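Local coordinates for VC0179-like protein (Escherichia coli, PDB 4XJ6) that probably joins GTP and ATP into the cyclic dinucleotide cyclic GMP-AMP, as a bacterial homologue of cyclic GMP-AMP synthase, at residues E173-N176 with T177-R180. Sequence-based numbering, arbitrary orientation.
Sequences EEKN and TCGR. With GH3 (3'-deoxy-guanosine-5'-triphosphate), chain E.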
loop_
_atom_site.group_PDB
_atom_site.type_symbol
_atom_site.label_atom_id
_atom_site.label_comp_id
_atom_site.label_asym_id
_atom_site.label_seq_id
_atom_site.Cartn_x
_atom_site.Cartn_y
_atom_site.Cartn_z
ATOM N N GLU A 173 4.508 2.306 13.657
ATOM C CA GLU A 173 5.746 1.951 12.968
ATOM C C GLU A 173 6.072 2.991 11.902
ATOM O O GLU A 173 5.205 3.375 11.117
ATOM C CB GLU A 173 5.643 0.562 12.330
ATOM C CG GLU A 173 6.920 0.109 11.637
ATOM C CD GLU A 173 6.752 -1.185 10.860
ATOM O OE1 GLU A 173 5.625 -1.720 10.824
ATOM O OE2 GLU A 173 7.750 -1.666 10.281
ATOM N N GLU A 174 7.321 3.449 11.875
ATOM C CA GLU A 174 7.739 4.422 10.873
ATOM C C GLU A 174 8.339 3.727 9.660
ATOM O O GLU A 174 9.285 2.951 9.783
ATOM C CB GLU A 174 8.748 5.414 11.454
ATOM C CG GLU A 174 9.157 6.502 10.468
ATOM C CD GLU A 174 9.900 7.639 11.134
ATOM O OE1 GLU A 174 10.564 7.395 12.163
ATOM O OE2 GLU A 174 9.812 8.781 10.633
ATOM N N LYS A 175 7.774 4.006 8.492
ATOM C CA LYS A 175 8.305 3.487 7.242
ATOM C C LYS A 175 9.033 4.612 6.519
ATOM O O LYS A 175 9.102 5.732 7.022
ATOM C CB LYS A 175 7.186 2.910 6.374
ATOM C CG LYS A 175 6.279 1.930 7.104
ATOM C CD LYS A 175 6.984 0.611 7.390
ATOM C CE LYS A 175 7.290 -0.143 6.104
ATOM N NZ LYS A 175 7.828 -1.507 6.364
ATOM N N ASN A 176 9.570 4.318 5.341
ATOM C CA ASN A 176 10.305 5.319 4.577
ATOM C C ASN A 176 9.389 6.354 3.932
ATOM O O ASN A 176 9.760 7.518 3.783
ATOM C CB ASN A 176 11.161 4.647 3.501
ATOM C CG ASN A 176 12.193 3.701 4.084
ATOM O OD1 ASN A 176 12.578 3.825 5.247
ATOM N ND2 ASN A 176 12.651 2.752 3.275
ATOM N N THR A 177 8.189 5.928 3.553
ATOM C CA THR A 177 7.290 6.791 2.799
ATOM C C THR A 177 5.985 7.072 3.530
ATOM O O THR A 177 5.106 7.743 2.992
ATOM C CB THR A 177 6.951 6.175 1.426
ATOM O OG1 THR A 177 6.200 4.971 1.621
ATOM C CG2 THR A 177 8.225 5.866 0.647
ATOM N N CYS A 178 5.856 6.561 4.750
ATOM C CA CYS A 178 4.622 6.740 5.507
ATOM C C CYS A 178 4.761 6.385 6.980
ATOM O O CYS A 178 5.736 5.761 7.391
ATOM C CB CYS A 178 3.500 5.893 4.901
ATOM S SG CYS A 178 3.741 4.114 5.110
ATOM N N GLY A 179 3.769 6.791 7.763
ATOM C CA GLY A 179 3.625 6.320 9.126
ATOM C C GLY A 179 2.618 5.190 9.117
ATOM O O GLY A 179 1.591 5.273 8.442
ATOM N N ARG A 180 2.911 4.124 9.851
ATOM C CA ARG A 180 2.033 2.962 9.870
ATOM C C ARG A 180 1.513 2.681 11.269
ATOM O O ARG A 180 2.274 2.683 12.236
ATOM C CB ARG A 180 2.759 1.727 9.333
ATOM C CG ARG A 180 2.003 0.425 9.552
ATOM C CD ARG A 180 2.742 -0.755 8.937
ATOM N NE ARG A 180 2.745 -0.680 7.481
ATOM C CZ ARG A 180 3.372 -1.547 6.692
ATOM N NH1 ARG A 180 4.055 -2.558 7.219
ATOM N NH2 ARG A 180 3.321 -1.404 5.374
HETATM O O3A GH3 E . 6.775 -0.429 2.728
HETATM P PA GH3 E . 7.211 0.894 1.923
HETATM O O1A GH3 E . 7.595 0.502 0.516
HETATM O O2A GH3 E . 8.330 1.640 2.613
HETATM O "O5'" GH3 E . 5.864 1.774 1.871
HETATM C "C5'" GH3 E . 4.606 1.165 2.055
HETATM C "C4'" GH3 E . 3.514 2.174 1.736
HETATM O "O4'" GH3 E . 4.103 3.386 1.315
HETATM C "C3'" GH3 E . 2.587 1.747 0.611
HETATM C "C2'" GH3 E . 2.217 3.061 -0.061
HETATM O "O2'" GH3 E . 0.988 3.534 0.439
HETATM C "C1'" GH3 E . 3.319 4.031 0.326
HETATM N N9 GH3 E . 4.206 4.233 -0.829
HETATM C C8 GH3 E . 5.345 3.503 -1.051
HETATM N N7 GH3 E . 5.923 3.951 -2.183
HETATM C C5 GH3 E . 5.175 4.963 -2.678
HETATM C C6 GH3 E . 5.332 5.754 -3.806
HETATM O O6 GH3 E . 6.296 5.574 -4.549
HETATM N N1 GH3 E . 4.407 6.733 -4.087
HETATM C C2 GH3 E . 3.331 6.920 -3.244
HETATM N N2 GH3 E . 2.442 7.872 -3.526
HETATM N N3 GH3 E . 3.181 6.126 -2.119
HETATM C C4 GH3 E . 4.089 5.160 -1.837
HETATM O O HOH W 1 4.845 -3.949 9.860
#
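E173 and R180 exchange two backbone hydrogen bonds, E173 N to R180 O and R180 N to E173 O, both 2.7 Å, near the turn end of the β-hairpin formed by strands 170-174 and 179-183. E174 and G179 follow as a non-hydrogen-bonded pair, and K175 N then reaches C178 O at 2.9 Å, next to the turn through N176 and T177. The side chains of E173 and R180 run alongside each other, but carboxylate and guanidinium planes stand 85° apart. Their charges meet through a water, which donates to E173 OE1 (2.6 Å) and accepts from R180 NH1 (3.1 Å) in the guanidinium plane; directly, OE1 touches R180 CD. NE of R180 forms a salt bridge with D191, a magnesium ligand. Bends at chi2 and chi3 (-71° and -67°) fold K175 back over R180, placing CE over one face of the guanidinium, toward its rim. K175 NZ keeps a long salt bridge to E173 OE2, 3.9 Å, while K175 CE lies 3.4 Å from O3A of the bound 3'-deoxy-GTP. Nearer the turn, K175 CB packs on C178 SG, and T177 OG1 comes within 2.6 Å of the ribose O4'. The hairpin end thus lines one of the two nucleotide pockets, through K175, T177 and C178, in the nucleotidyltransferase domain. K175 and R180 gather positive charge beside the alpha phosphate, with E173 and D191 close by, and this charge would probably favour phosphate binding beside the metal site.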